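Side-chain contacts in CmeC (Campylobacter jejuni, PDB 4MT4), which forms a trimeric outer membrane channel of the outer membrane factor family and probably serves in the efflux of compounds from the cell: residues E44-N47 with K48-L52; N437-V440 with D441-A445. All blocks are in the same frame, centred on the assembly; numbering follows the deposited sequence.

Contact 1 (E44-N47 with K48-L52)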
ATOM      1  N   GLU B  44      32.648 -13.154   4.828  1.00 54.04           N
ATOM      2  CA  GLU B  44      32.151 -13.933   5.955  1.00 57.61           C
ATOM      3  C   GLU B  44      31.184 -13.111   6.801  1.00 59.09           C
ATOM      4  O   GLU B  44      30.267 -13.657   7.414  1.00 60.64           O
ATOM      5  CB  GLU B  44      33.309 -14.445   6.815  1.00 51.43           C
ATOM      6  CG  GLU B  44      32.968 -15.696   7.610  1.00 86.84           C
ATOM      7  CD  GLU B  44      32.592 -16.863   6.716  1.00 98.21           C
ATOM      8  OE1 GLU B  44      31.417 -17.286   6.750  1.00 85.19           O
ATOM      9  OE2 GLU B  44      33.471 -17.357   5.978  1.00 93.90           O
ATOM     10  N   ASN B  45      31.392 -11.797   6.829  1.00 61.61           N
ATOM     11  CA  ASN B  45      30.490 -10.899   7.541  1.00 53.73           C
ATOM     12  C   ASN B  45      29.118 -10.867   6.877  1.00 56.55           C
ATOM     13  O   ASN B  45      28.088 -10.835   7.551  1.00 51.48           O
ATOM     14  CB  ASN B  45      31.072  -9.485   7.604  1.00 48.46           C
ATOM     15  CG  ASN B  45      32.517  -9.469   8.067  1.00 58.58           C
ATOM     16  OD1 ASN B  45      32.801  -9.524   9.263  1.00 60.75           O
ATOM     17  ND2 ASN B  45      33.441  -9.386   7.115  1.00 54.52           N
ATOM     18  N   LEU B  46      29.117 -10.876   5.548  1.00 49.55           N
ATOM     19  CA  LEU B  46      27.880 -10.897   4.779  1.00 59.05           C
ATOM     20  C   LEU B  46      27.130 -12.207   4.998  1.00 55.65           C
ATOM     21  O   LEU B  46      25.907 -12.217   5.113  1.00 52.34           O
ATOM     22  CB  LEU B  46      28.168 -10.694   3.289  1.00 50.47           C
ATOM     23  CG  LEU B  46      26.974 -10.777   2.333  1.00 60.73           C
ATOM     24  CD1 LEU B  46      25.910  -9.754   2.700  1.00 49.73           C
ATOM     25  CD2 LEU B  46      27.423 -10.598   0.889  1.00 55.32           C
ATOM     26  N   ASN B  47      27.872 -13.308   5.061  1.00 48.63           N
ATOM     27  CA  ASN B  47      27.277 -14.623   5.275  1.00 48.25           C
ATOM     28  C   ASN B  47      26.576 -14.718   6.625  1.00 53.41           C
ATOM     29  O   ASN B  47      25.516 -15.334   6.743  1.00 58.29           O
ATOM     30  CB  ASN B  47      28.341 -15.716   5.160  1.00 45.97           C
ATOM     31  CG  ASN B  47      28.942 -15.799   3.770  1.00 58.92           C
ATOM     32  OD1 ASN B  47      28.344 -15.344   2.796  1.00 51.51           O
ATOM     33  ND2 ASN B  47      30.129 -16.388   3.670  1.00 58.08           N
ATOM     34  N   LYS B  48      27.174 -14.101   7.639  1.00 53.96           N
ATOM     35  CA  LYS B  48      26.610 -14.115   8.983  1.00 59.82           C
ATOM     36  C   LYS B  48      25.321 -13.308   9.067  1.00 56.59           C
ATOM     37  O   LYS B  48      24.376 -13.708   9.745  1.00 54.52           O
ATOM     38  CB  LYS B  48      27.619 -13.575   9.998  1.00 51.46           C
ATOM     39  CG  LYS B  48      28.835 -14.458  10.205  1.00 60.90           C
ATOM     40  CD  LYS B  48      29.744 -13.889  11.279  1.00 62.28           C
ATOM     41  CE  LYS B  48      31.053 -14.652  11.356  1.00 70.72           C
ATOM     42  NZ  LYS B  48      30.838 -16.101  11.616  1.00 69.19           N
ATOM     43  N   VAL B  49      25.282 -12.172   8.377  1.00 51.04           N
ATOM     44  CA  VAL B  49      24.123 -11.289   8.454  1.00 61.10           C
ATOM     45  C   VAL B  49      22.965 -11.836   7.619  1.00 58.45           C
ATOM     46  O   VAL B  49      21.807 -11.499   7.856  1.00 55.52           O
ATOM     47  CB  VAL B  49      24.471  -9.849   8.000  1.00 43.67           C
ATOM     48  CG1 VAL B  49      24.470  -9.736   6.486  1.00 52.18           C
ATOM     49  CG2 VAL B  49      23.499  -8.852   8.608  1.00 61.40           C
ATOM     50  N   VAL B  50      23.276 -12.694   6.652  1.00 46.10           N
ATOM     51  CA  VAL B  50      22.241 -13.343   5.856  1.00 51.50           C
ATOM     52  C   VAL B  50      21.583 -14.452   6.671  1.00 53.55           C
ATOM     53  O   VAL B  50      20.361 -14.622   6.642  1.00 54.31           O
ATOM     54  CB  VAL B  50      22.808 -13.923   4.539  1.00 55.43           C
ATOM     55  CG1 VAL B  50      21.805 -14.857   3.880  1.00 47.16           C
ATOM     56  CG2 VAL B  50      23.196 -12.799   3.591  1.00 48.36           C
ATOM     57  N   ASP B  51      22.401 -15.197   7.408  1.00 49.50           N
ATOM     58  CA  ASP B  51      21.903 -16.246   8.291  1.00 54.04           C
ATOM     59  C   ASP B  51      21.013 -15.663   9.382  1.00 57.49           C
ATOM     60  O   ASP B  51      20.018 -16.271   9.773  1.00 55.37           O
ATOM     61  CB  ASP B  51      23.060 -17.023   8.923  1.00 50.74           C
ATOM     62  CG  ASP B  51      23.724 -17.977   7.949  1.00 63.17           C
ATOM     63  OD1 ASP B  51      23.127 -18.253   6.888  1.00 64.01           O
ATOM     64  OD2 ASP B  51      24.837 -18.459   8.248  1.00 76.93           O
ATOM     65  N   LEU B  52      21.381 -14.483   9.872  1.00 48.05           N
ATOM     66  CA  LEU B  52      20.584 -13.786  10.875  1.00 49.44           C
ATOM     67  C   LEU B  52      19.218 -13.411  10.313  1.00 51.70           C
ATOM     68  O   LEU B  52      18.207 -13.492  11.011  1.00 52.65           O
ATOM     69  CB  LEU B  52      21.316 -12.537  11.371  1.00 41.34           C
ATOM     70  CG  LEU B  52      22.456 -12.761  12.367  1.00 59.49           C
ATOM     71  CD1 LEU B  52      23.304 -11.506  12.516  1.00 36.83           C
ATOM     72  CD2 LEU B  52      21.890 -13.190  13.711  1.00 44.54           C
TER
HETATM   73  O   HOH W   1      25.131 -17.040   4.589  1.00 54.63           O
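The carbonyls of E44, N45, L46 and N47 take the backbone N-H groups of K48, V49, V50 and D51 in turn, the regular i to i+4 bonds of the opening of helix 44-56. On the buried face L46 meets both valines: its CD1 lies 4.1 Å from V49 CG1 and 4.2 Å from V50 CG2, the branches crossing at a slant. Branched apolar residues three and four places on suit this side, which faces other helices. V49 sets CG1 between its own backbone N and carbonyl carbon (chi1 81°), which brings that methyl to 3.2 Å from L46 O. Across the helix the chains are polar. K48 lays its aliphatic stem along the E44 carbonyl, CG 3.2 Å from E44 O, while K48 NZ stays 5.0 Å from E44 OE1, too far for a salt bridge, though a weak attraction is possible. N47 ND2 reaches E44 OE1 in a weak, nearly straight bond of 3.5 Å. A water gives N47 O a second partner at 2.8 Å and bonds weakly to D51 OD1. N45 ND2 hydrogen-bonds D43 OD1. L46 rests on Y163 and V50 on V160, both of helix 129-195; V49 touches T159 there and L232 and T236 of helix 201-236.

Contact 2 (N437-V440 with D441-A445)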
ATOM      1  N   ASN B 437      25.460  -4.343  -5.833  1.00 38.50           N
ATOM      2  CA  ASN B 437      24.008  -4.472  -5.804  1.00 54.43           C
ATOM      3  C   ASN B 437      23.429  -4.760  -7.185  1.00 49.07           C
ATOM      4  O   ASN B 437      22.319  -5.279  -7.304  1.00 48.83           O
ATOM      5  CB  ASN B 437      23.368  -3.207  -5.229  1.00 44.16           C
ATOM      6  CG  ASN B 437      23.622  -3.049  -3.743  1.00 41.74           C
ATOM      7  OD1 ASN B 437      24.067  -3.982  -3.075  1.00 45.94           O
ATOM      8  ND2 ASN B 437      23.326  -1.866  -3.214  1.00 41.00           N
ATOM      9  N   SER B 438      24.181  -4.415  -8.226  1.00 45.38           N
ATOM     10  CA  SER B 438      23.757  -4.697  -9.592  1.00 43.14           C
ATOM     11  C   SER B 438      23.842  -6.194  -9.855  1.00 45.11           C
ATOM     12  O   SER B 438      23.055  -6.746 -10.624  1.00 42.74           O
ATOM     13  CB  SER B 438      24.608  -3.928 -10.605  1.00 44.05           C
ATOM     14  OG  SER B 438      25.903  -4.493 -10.722  1.00 44.11           O
ATOM     15  N   ILE B 439      24.805  -6.845  -9.208  1.00 42.01           N
ATOM     16  CA  ILE B 439      24.945  -8.293  -9.294  1.00 44.98           C
ATOM     17  C   ILE B 439      23.726  -8.968  -8.680  1.00 49.86           C
ATOM     18  O   ILE B 439      23.168  -9.908  -9.244  1.00 46.48           O
ATOM     19  CB  ILE B 439      26.217  -8.790  -8.576  1.00 40.76           C
ATOM     20  CG1 ILE B 439      27.461  -8.115  -9.154  1.00 53.35           C
ATOM     21  CG2 ILE B 439      26.336 -10.299  -8.687  1.00 44.10           C
ATOM     22  CD1 ILE B 439      27.691  -8.413 -10.618  1.00 47.21           C
ATOM     23  N   VAL B 440      23.317  -8.470  -7.518  1.00 42.44           N
ATOM     24  CA  VAL B 440      22.172  -9.006  -6.795  1.00 52.25           C
ATOM     25  C   VAL B 440      20.880  -8.857  -7.597  1.00 45.99           C
ATOM     26  O   VAL B 440      20.061  -9.776  -7.644  1.00 45.07           O
ATOM     27  CB  VAL B 440      22.006  -8.312  -5.427  1.00 50.64           C
ATOM     28  CG1 VAL B 440      20.815  -8.882  -4.673  1.00 45.08           C
ATOM     29  CG2 VAL B 440      23.277  -8.460  -4.607  1.00 44.35           C
ATOM     30  N   ASP B 441      20.707  -7.697  -8.228  1.00 48.59           N
ATOM     31  CA  ASP B 441      19.517  -7.424  -9.027  1.00 39.83           C
ATOM     32  C   ASP B 441      19.355  -8.435 -10.158  1.00 48.43           C
ATOM     33  O   ASP B 441      18.245  -8.877 -10.449  1.00 52.69           O
ATOM     34  CB  ASP B 441      19.564  -6.004  -9.595  1.00 42.56           C
ATOM     35  CG  ASP B 441      19.268  -4.947  -8.547  1.00 56.45           C
ATOM     36  OD1 ASP B 441      18.519  -5.249  -7.594  1.00 58.25           O
ATOM     37  OD2 ASP B 441      19.780  -3.814  -8.675  1.00 57.27           O
ATOM     38  N   VAL B 442      20.468  -8.798 -10.788  1.00 47.35           N
ATOM     39  CA  VAL B 442      20.463  -9.813 -11.837  1.00 51.41           C
ATOM     40  C   VAL B 442      20.081 -11.170 -11.260  1.00 46.12           C
ATOM     41  O   VAL B 442      19.216 -11.861 -11.796  1.00 44.87           O
ATOM     42  CB  VAL B 442      21.837  -9.926 -12.529  1.00 45.94           C
ATOM     43  CG1 VAL B 442      21.844 -11.093 -13.508  1.00 43.84           C
ATOM     44  CG2 VAL B 442      22.186  -8.629 -13.236  1.00 44.23           C
ATOM     45  N   ILE B 443      20.733 -11.541 -10.163  1.00 45.48           N
ATOM     46  CA  ILE B 443      20.433 -12.788  -9.471  1.00 52.19           C
ATOM     47  C   ILE B 443      18.971 -12.833  -9.030  1.00 46.23           C
ATOM     48  O   ILE B 443      18.296 -13.852  -9.184  1.00 42.10           O
ATOM     49  CB  ILE B 443      21.347 -12.981  -8.239  1.00 53.22           C
ATOM     50  CG1 ILE B 443      22.815 -13.057  -8.672  1.00 53.73           C
ATOM     51  CG2 ILE B 443      20.951 -14.231  -7.468  1.00 44.99           C
ATOM     52  CD1 ILE B 443      23.794 -13.163  -7.519  1.00 41.10           C
ATOM     53  N   LYS B 444      18.486 -11.716  -8.494  1.00 44.61           N
ATOM     54  CA  LYS B 444      17.102 -11.612  -8.044  1.00 46.23           C
ATOM     55  C   LYS B 444      16.120 -11.753  -9.202  1.00 51.53           C
ATOM     56  O   LYS B 444      15.089 -12.414  -9.080  1.00 47.34           O
ATOM     57  CB  LYS B 444      16.869 -10.276  -7.335  1.00 45.50           C
ATOM     58  CG  LYS B 444      15.467 -10.106  -6.764  1.00 54.55           C
ATOM     59  CD  LYS B 444      15.111  -8.639  -6.570  1.00 63.99           C
ATOM     60  CE  LYS B 444      16.137  -7.917  -5.712  1.00 65.78           C
ATOM     61  NZ  LYS B 444      15.790  -6.481  -5.523  1.00 63.65           N
ATOM     62  N   ALA B 445      16.448 -11.127 -10.328  1.00 49.50           N
ATOM     63  CA  ALA B 445      15.564 -11.116 -11.492  1.00 46.80           C
ATOM     64  C   ALA B 445      15.447 -12.493 -12.137  1.00 48.25           C
ATOM     65  O   ALA B 445      14.467 -12.784 -12.820  1.00 42.87           O
ATOM     66  CB  ALA B 445      16.051 -10.100 -12.512  1.00 40.35           C
TER
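N437 O is gripped twice: D441 N donates to it at 3.0 Å within the helix, and Q161 NE2 of helix 129-195 reaches it from the neighbouring helix. The same Q161 amide also bonds D441 OD1, which ties backbone and carboxylate of one turn to a single glutamine. An aspartate suits the place because its CG, anti to the carbonyl carbon (chi1 -75°), leans back along the previous turn. That pose also sets D441 OD2 3.2 Å from N437 O, two acceptors side by side. K444 approaches from one turn on: its chain starts extended and bends at chi3 (-55°), bringing NZ to 3.6 Å from D441 OD1 in a long salt bridge. The turn closes helix 411-445, one of the shorter helices that, in TolC-like channels, combine with long ones such as 129-195 and 339-405 into the helical barrel beyond the membrane strands. I439, V440 and I443 give the turn an apolar side. I439 CG2 and I443 CD1 touch at 4.0 Å, while F258 and I260 flank I439 and W37 lies against I443. V440, beta-branched and buried, packs on V160. S438 can sit among such neighbours since its hydroxyl bonds Y435 O, and with V442 it faces R376 of helix 339-405.

How the contacts relate
Neither contact closes a long loop: each ties one helical turn to the next. From the N terminus, contact 1 comes first, at the start of helix 44-56; the chain then runs through the strands and both long helices before contact 2 ends helix 411-445. They are therefore in series, neither nested nor crossed, and lie in the N-terminal and C-terminal halves of the chain. The centres of contact 1 and contact 2 lie about 18 Å apart, and the two do not touch. Helix 129-195 links them, for V160 meets V50 of contact 1 and V440 of contact 2. The N-terminal loop does likewise, with W38 against N47 and V50 of contact 1 and W37 against V440 and I443 of contact 2.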